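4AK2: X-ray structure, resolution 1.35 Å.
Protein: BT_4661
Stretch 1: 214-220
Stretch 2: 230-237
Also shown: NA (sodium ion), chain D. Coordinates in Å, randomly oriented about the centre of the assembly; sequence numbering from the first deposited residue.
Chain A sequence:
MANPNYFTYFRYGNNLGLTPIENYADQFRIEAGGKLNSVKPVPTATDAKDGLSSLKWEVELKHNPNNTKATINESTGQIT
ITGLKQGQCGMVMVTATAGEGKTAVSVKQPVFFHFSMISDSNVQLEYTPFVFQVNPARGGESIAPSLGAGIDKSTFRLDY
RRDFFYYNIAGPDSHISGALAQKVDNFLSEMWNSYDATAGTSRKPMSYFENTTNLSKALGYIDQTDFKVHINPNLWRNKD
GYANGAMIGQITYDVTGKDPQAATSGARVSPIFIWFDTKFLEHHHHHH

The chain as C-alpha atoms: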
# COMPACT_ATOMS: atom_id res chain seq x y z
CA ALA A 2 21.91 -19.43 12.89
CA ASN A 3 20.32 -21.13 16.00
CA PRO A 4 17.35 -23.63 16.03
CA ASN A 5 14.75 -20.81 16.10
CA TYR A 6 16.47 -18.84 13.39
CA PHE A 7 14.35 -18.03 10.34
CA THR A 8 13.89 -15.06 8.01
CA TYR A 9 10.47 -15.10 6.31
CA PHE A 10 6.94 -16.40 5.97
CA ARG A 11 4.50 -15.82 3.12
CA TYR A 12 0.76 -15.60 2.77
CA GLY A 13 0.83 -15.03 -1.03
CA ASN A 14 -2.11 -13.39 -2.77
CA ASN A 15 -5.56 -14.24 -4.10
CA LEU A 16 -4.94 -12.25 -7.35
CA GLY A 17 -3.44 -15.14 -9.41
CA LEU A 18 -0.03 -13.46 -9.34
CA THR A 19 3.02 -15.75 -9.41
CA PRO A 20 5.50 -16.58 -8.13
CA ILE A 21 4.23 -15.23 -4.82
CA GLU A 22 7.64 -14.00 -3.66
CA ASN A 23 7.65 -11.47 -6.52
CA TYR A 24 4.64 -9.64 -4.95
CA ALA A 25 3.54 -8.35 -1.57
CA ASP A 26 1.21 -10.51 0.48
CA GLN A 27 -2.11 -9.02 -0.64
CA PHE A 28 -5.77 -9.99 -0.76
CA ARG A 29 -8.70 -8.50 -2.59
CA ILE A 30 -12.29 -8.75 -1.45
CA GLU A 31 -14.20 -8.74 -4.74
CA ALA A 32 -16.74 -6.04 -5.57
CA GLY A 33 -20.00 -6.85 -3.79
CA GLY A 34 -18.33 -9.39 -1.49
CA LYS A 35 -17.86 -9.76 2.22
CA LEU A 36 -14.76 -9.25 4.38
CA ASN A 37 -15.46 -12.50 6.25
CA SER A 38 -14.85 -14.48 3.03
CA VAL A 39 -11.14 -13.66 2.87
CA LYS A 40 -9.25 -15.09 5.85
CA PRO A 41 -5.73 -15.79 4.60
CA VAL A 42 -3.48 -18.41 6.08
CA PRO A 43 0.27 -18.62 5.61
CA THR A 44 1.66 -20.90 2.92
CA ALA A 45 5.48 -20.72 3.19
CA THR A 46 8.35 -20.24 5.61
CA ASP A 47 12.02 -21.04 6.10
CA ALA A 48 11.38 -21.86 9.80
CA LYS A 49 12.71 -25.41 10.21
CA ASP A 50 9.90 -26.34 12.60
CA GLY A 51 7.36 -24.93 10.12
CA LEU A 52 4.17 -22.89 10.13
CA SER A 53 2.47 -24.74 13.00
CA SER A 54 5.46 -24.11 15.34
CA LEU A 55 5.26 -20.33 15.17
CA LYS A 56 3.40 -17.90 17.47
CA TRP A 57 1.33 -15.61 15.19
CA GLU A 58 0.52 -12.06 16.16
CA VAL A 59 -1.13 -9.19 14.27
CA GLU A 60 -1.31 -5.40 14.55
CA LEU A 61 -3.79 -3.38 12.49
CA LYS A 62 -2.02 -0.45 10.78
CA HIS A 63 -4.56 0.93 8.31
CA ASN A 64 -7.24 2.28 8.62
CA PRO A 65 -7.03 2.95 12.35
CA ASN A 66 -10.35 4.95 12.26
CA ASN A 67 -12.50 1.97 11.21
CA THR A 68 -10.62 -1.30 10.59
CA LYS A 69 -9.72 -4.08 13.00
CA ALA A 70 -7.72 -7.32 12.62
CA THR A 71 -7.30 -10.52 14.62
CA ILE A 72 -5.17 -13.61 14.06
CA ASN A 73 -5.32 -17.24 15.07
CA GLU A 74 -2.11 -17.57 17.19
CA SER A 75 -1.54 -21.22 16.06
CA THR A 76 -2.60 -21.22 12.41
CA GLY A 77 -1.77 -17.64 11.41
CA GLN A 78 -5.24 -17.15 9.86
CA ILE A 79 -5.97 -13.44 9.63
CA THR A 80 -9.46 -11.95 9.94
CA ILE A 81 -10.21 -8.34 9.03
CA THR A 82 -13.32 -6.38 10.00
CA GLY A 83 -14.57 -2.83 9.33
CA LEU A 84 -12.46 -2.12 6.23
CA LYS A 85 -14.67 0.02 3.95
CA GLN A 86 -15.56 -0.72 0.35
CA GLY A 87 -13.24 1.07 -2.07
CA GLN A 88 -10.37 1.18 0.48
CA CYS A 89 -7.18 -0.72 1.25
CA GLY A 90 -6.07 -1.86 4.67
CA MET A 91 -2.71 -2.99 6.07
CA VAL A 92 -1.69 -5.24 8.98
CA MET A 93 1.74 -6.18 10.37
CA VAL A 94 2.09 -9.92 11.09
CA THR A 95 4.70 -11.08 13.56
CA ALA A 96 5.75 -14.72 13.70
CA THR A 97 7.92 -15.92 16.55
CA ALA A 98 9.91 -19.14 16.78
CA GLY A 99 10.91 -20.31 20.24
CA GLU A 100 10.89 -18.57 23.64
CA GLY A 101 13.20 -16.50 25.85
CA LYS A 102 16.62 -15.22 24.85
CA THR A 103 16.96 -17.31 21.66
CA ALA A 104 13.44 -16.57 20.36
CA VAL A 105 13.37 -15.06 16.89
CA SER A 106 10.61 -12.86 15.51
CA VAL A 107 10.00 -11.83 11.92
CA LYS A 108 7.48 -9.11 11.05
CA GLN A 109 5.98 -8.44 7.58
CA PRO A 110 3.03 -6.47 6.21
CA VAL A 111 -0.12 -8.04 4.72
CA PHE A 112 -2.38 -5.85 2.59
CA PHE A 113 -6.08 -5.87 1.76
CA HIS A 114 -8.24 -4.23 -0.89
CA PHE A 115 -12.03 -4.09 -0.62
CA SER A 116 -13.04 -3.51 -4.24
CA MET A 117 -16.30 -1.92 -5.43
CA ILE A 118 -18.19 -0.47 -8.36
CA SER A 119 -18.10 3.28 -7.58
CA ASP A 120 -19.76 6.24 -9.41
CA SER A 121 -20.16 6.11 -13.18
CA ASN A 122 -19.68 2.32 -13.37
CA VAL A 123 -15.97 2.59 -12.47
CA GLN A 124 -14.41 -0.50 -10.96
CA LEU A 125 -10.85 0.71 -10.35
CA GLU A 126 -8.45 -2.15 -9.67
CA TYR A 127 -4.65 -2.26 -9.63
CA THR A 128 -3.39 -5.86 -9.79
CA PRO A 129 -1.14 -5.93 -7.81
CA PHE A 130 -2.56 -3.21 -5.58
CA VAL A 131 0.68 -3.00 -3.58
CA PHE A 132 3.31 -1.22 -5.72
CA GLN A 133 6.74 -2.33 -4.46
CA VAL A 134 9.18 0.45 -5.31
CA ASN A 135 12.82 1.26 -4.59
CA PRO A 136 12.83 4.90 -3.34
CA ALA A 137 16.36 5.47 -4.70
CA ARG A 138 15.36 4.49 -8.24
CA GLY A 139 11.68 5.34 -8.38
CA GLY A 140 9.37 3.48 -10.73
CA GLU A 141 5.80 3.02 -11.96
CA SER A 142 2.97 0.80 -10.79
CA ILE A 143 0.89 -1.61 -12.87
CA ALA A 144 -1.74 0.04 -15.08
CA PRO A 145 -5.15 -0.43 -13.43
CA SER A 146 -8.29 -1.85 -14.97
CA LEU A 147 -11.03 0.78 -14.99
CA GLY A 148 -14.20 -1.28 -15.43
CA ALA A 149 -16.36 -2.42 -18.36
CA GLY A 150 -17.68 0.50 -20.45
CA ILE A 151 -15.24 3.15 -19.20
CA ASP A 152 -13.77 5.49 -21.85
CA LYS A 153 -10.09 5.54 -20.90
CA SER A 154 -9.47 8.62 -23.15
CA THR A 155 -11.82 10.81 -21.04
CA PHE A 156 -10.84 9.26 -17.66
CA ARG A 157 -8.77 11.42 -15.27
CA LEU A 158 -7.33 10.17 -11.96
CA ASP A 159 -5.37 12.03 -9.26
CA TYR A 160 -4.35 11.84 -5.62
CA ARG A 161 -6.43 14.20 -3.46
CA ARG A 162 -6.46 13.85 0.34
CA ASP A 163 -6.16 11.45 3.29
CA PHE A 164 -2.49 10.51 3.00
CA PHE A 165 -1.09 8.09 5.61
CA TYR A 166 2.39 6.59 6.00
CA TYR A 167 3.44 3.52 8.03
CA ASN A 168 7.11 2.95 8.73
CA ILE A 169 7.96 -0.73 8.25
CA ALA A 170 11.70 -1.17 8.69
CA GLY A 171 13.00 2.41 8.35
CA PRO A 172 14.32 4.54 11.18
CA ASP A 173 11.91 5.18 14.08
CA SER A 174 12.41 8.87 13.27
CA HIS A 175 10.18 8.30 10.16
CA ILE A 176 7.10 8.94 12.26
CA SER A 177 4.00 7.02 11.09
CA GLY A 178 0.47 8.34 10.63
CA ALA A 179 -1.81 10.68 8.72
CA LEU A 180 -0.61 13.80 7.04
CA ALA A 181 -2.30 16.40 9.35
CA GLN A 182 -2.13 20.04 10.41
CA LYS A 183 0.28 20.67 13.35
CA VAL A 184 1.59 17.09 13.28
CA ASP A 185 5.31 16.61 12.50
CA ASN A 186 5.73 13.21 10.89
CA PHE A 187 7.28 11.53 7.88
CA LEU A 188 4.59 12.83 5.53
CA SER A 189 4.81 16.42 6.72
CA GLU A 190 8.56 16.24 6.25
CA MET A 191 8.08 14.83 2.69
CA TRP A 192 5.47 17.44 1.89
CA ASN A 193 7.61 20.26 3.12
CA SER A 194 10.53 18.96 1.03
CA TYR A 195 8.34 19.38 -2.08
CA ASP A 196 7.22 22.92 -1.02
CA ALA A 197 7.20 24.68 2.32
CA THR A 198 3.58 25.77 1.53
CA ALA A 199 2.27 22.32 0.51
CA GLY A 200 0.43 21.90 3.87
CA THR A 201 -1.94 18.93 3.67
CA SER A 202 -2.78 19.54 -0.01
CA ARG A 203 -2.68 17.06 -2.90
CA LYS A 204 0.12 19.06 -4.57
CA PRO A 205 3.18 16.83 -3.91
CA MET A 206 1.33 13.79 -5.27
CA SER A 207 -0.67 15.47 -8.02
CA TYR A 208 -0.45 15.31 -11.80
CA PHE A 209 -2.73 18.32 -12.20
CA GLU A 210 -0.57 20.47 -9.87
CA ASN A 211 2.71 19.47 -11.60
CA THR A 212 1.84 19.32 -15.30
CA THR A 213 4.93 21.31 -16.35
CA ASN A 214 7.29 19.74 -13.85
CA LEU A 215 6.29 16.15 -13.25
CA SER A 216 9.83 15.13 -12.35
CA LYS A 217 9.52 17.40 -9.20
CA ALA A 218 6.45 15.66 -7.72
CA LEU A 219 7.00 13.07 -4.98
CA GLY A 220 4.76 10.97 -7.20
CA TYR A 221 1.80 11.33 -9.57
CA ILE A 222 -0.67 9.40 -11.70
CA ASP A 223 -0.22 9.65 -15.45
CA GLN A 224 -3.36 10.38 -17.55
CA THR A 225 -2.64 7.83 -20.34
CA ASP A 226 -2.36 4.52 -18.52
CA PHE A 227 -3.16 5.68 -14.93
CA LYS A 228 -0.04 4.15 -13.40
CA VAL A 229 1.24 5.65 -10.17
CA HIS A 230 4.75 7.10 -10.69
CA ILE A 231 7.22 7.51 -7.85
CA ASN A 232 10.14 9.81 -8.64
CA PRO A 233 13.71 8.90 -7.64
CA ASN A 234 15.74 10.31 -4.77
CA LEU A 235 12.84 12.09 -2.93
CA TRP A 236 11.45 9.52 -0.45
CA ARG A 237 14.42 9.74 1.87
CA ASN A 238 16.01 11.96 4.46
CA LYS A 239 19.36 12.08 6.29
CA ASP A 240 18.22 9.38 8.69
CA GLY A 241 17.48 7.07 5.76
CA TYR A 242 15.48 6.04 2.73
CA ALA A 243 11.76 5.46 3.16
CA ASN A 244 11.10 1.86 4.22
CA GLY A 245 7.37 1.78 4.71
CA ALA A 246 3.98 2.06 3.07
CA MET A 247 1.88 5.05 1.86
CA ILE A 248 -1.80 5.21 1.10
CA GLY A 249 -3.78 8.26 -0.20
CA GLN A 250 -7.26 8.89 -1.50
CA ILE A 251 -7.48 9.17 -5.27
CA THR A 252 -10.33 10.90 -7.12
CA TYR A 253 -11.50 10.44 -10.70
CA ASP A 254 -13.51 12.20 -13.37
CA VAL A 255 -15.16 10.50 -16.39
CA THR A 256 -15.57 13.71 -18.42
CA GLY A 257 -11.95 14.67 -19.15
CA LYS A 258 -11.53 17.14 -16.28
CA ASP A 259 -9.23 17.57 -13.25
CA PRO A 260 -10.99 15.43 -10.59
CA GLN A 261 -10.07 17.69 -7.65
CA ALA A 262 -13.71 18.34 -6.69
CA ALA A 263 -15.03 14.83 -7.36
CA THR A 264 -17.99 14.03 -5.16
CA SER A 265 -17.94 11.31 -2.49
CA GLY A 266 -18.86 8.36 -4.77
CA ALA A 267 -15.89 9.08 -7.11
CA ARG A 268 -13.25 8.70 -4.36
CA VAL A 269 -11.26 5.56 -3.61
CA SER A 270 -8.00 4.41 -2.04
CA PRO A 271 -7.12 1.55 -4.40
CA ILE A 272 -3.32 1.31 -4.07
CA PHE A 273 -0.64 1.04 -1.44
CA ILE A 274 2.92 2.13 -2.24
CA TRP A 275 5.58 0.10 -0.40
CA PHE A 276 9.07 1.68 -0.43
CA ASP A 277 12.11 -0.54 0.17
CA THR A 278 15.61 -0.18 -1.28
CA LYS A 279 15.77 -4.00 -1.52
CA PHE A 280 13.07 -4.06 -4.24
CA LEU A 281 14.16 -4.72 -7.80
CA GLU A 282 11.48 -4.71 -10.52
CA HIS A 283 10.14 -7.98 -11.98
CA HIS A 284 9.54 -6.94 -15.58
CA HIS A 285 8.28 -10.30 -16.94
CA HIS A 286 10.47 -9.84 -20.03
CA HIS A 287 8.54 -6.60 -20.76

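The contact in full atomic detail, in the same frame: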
# COMPACT_ATOMS: atom_id res chain seq x y z
N ASN A 214 6.10 20.18 -14.56
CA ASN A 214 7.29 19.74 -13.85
C ASN A 214 7.09 18.42 -13.14
O ASN A 214 7.29 18.31 -11.92
CB ASN A 214 7.86 20.84 -12.91
CG ASN A 214 6.81 21.54 -12.04
OD1 ASN A 214 6.65 22.78 -12.13
ND2 ASN A 214 6.10 20.79 -11.24
N LEU A 215 6.68 17.40 -13.90
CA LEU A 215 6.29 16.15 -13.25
C LEU A 215 7.43 15.53 -12.48
O LEU A 215 7.21 14.85 -11.50
CB LEU A 215 5.69 15.15 -14.25
CG LEU A 215 4.31 15.56 -14.75
CD1 LEU A 215 3.93 14.73 -15.96
CD2 LEU A 215 3.26 15.42 -13.67
N SER A 216 8.66 15.77 -12.95
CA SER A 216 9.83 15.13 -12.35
C SER A 216 10.04 15.66 -10.91
O SER A 216 10.82 15.05 -10.17
CB SER A 216 11.06 15.37 -13.22
OG SER A 216 11.46 16.72 -13.12
N LYS A 217 9.38 16.78 -10.54
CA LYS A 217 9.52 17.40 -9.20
C LYS A 217 8.53 16.84 -8.17
O LYS A 217 8.69 17.05 -6.96
CB LYS A 217 9.35 18.91 -9.29
N ALA A 218 7.45 16.21 -8.65
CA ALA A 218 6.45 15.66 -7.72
C ALA A 218 7.09 14.53 -6.91
O ALA A 218 8.00 13.84 -7.38
CB ALA A 218 5.27 15.13 -8.48
N LEU A 219 6.63 14.32 -5.67
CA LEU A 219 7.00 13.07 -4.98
C LEU A 219 6.52 11.84 -5.77
O LEU A 219 7.17 10.79 -5.81
CB LEU A 219 6.39 13.06 -3.58
CG LEU A 219 6.79 14.20 -2.66
CD1 LEU A 219 6.08 14.05 -1.31
CD2 LEU A 219 8.29 14.26 -2.47
N GLY A 220 5.38 11.99 -6.40
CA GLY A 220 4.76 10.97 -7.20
C GLY A 220 3.55 11.56 -7.89
O GLY A 220 3.15 12.69 -7.57
N HIS A 230 3.33 6.88 -10.57
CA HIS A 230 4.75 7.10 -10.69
C HIS A 230 5.33 7.61 -9.44
O HIS A 230 4.74 8.48 -8.81
CB HIS A 230 5.03 8.13 -11.80
CG HIS A 230 4.51 7.71 -13.14
ND1 HIS A 230 5.33 7.37 -14.17
CD2 HIS A 230 3.22 7.52 -13.59
CE1 HIS A 230 4.57 7.00 -15.22
NE2 HIS A 230 3.28 7.10 -14.87
N ILE A 231 6.45 7.05 -9.01
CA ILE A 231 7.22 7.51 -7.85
C ILE A 231 8.56 8.01 -8.38
O ILE A 231 9.28 7.27 -9.08
CB ILE A 231 7.41 6.40 -6.81
CG1 ILE A 231 6.06 6.04 -6.19
CG2 ILE A 231 8.46 6.78 -5.75
CD1 ILE A 231 5.43 7.12 -5.33
N ASN A 232 8.89 9.26 -8.13
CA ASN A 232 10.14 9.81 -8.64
C ASN A 232 11.31 9.44 -7.77
O ASN A 232 11.13 9.21 -6.58
CB ASN A 232 10.00 11.34 -8.79
CG ASN A 232 9.21 11.69 -10.02
OD1 ASN A 232 9.33 11.04 -11.08
ND2 ASN A 232 8.38 12.71 -9.91
N PRO A 233 12.52 9.33 -8.38
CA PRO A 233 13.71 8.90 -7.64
C PRO A 233 14.26 9.95 -6.68
O PRO A 233 14.08 11.16 -6.88
CB PRO A 233 14.73 8.63 -8.74
CG PRO A 233 14.31 9.53 -9.85
CD PRO A 233 12.80 9.56 -9.81
N ASN A 234 14.92 9.48 -5.63
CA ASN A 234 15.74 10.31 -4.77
C ASN A 234 14.97 11.33 -3.92
O ASN A 234 15.59 12.26 -3.41
CB ASN A 234 16.86 11.03 -5.58
CG ASN A 234 17.97 11.57 -4.69
OD1 ASN A 234 18.45 10.87 -3.81
ND2 ASN A 234 18.42 12.82 -4.93
N LEU A 235 13.66 11.13 -3.72
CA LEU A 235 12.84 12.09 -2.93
C LEU A 235 12.34 11.48 -1.62
O LEU A 235 12.21 12.17 -0.61
CB LEU A 235 11.66 12.59 -3.78
CG LEU A 235 12.09 13.31 -5.07
CD1 LEU A 235 10.85 13.83 -5.79
CD2 LEU A 235 13.05 14.45 -4.76
N TRP A 236 12.02 10.17 -1.63
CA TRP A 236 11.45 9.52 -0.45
C TRP A 236 12.58 9.03 0.41
O TRP A 236 12.88 7.82 0.47
CB TRP A 236 10.52 8.41 -0.88
CG TRP A 236 9.28 8.90 -1.56
CD1 TRP A 236 9.08 9.21 -2.93
CD2 TRP A 236 8.01 9.17 -0.90
NE1 TRP A 236 7.78 9.64 -3.13
CE2 TRP A 236 7.08 9.60 -1.93
CE3 TRP A 236 7.55 9.05 0.43
CZ2 TRP A 236 5.76 9.93 -1.65
CZ3 TRP A 236 6.22 9.38 0.71
CH2 TRP A 236 5.35 9.84 -0.30
N ARG A 237 13.22 9.98 1.08
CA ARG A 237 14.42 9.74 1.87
C ARG A 237 14.68 11.01 2.69
O ARG A 237 14.22 12.11 2.35
CB ARG A 237 15.62 9.46 0.95
CG ARG A 237 16.17 10.70 0.24
CD ARG A 237 17.32 10.38 -0.74
NE ARG A 237 18.56 9.99 -0.05
CZ ARG A 237 19.81 10.32 -0.39
NH1 ARG A 237 20.07 10.97 -1.50
NH2 ARG A 237 20.82 9.96 0.40
NA NA D . 12.29 14.89 -0.55
O HOH W 1 14.37 15.87 -0.93

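The strongest polar link between these stretches is made by one side-chain amide. Asn 232 points its CA-to-CB bond toward the first stretch, and its ND2 donates two hydrogen bonds to backbone carbonyls there: to Ala 218 O at 2.8 Å, nearly straight with an angle of 169° at the hydrogen, and to Leu 215 O at 2.9 Å, more bent at 134°. The nitrogen of a side-chain primary amide carries two hydrogens, so a single asparagine can serve two acceptors at once. The acceptors lie close together because the chain coils through a short 3-10 segment, just after which Ala 218 N bonds back to Leu 215 O at 3.2 Å. Leu 215 O therefore accepts both a main-chain and a side-chain hydrogen. Ser 216 O also comes within 3.4 Å of Asn 232 ND2, but the angle is too poor for a hydrogen bond.

A third carbonyl, Leu 219 O, gathers two donors from the other stretch. Trp 236 NE1 donates to Leu 219 O at 3.0 Å, and the backbone Asn 232 N donates to Leu 219 O at 3.3 Å, both with angles of 163°. The oxygen sits at the edge of the indole, near the ring plane, which is where an N-H directed outward from the ring can meet a lone pair. Tryptophan suits this buried position because it combines a broad apolar surface with one polar hydrogen, and here that hydrogen finds a partner. Its CA-to-CB bond runs sideways to the first stretch, but the end of the side chain comes nearer.

The backbones meet in an antiparallel bridge between Gly 220 and Ile 231, a non-hydrogen-bonded pair whose CA atoms are 4.3 Å apart. The approach is tight: Gly 220 CA lies 3.0 Å from His 230 O. Glycine fits because it has no side chain; a CB in ideal position would stand 2.8 Å from His 230 O, a clash, and 3.0 Å from Ile 231 CD1, also very close. The strand pairing is brief, and beyond Ile 231 side-chain bonds supplement the backbone contact.

Around this polar framework lies the apolar packing. Leu 219 is buried and has the largest area covered by the other stretch. Its CB touches Trp 236 CZ2 at 3.7 Å, while its CD2 reaches Leu 235 CB at 4.0 Å, so one branched aliphatic chain meets both an aromatic ring and another leucine. Leu 235 points toward the first stretch, and its CD1 comes to 3.3 Å from Ala 218 O, a close contact but no hydrogen bond, since a methyl is not a conventional donor. The small methyl of Ala 218 suits its buried site beside the amide, with CB 4.2 Å from Asn 232 ND2.

Leu 235 has a further role through its main chain: its carbonyl O binds the sodium ion NA at 2.7 Å, and water 1 places its O 2.3 Å from NA. The leucine thus offers its side chain to the packing and its backbone oxygen to the cation.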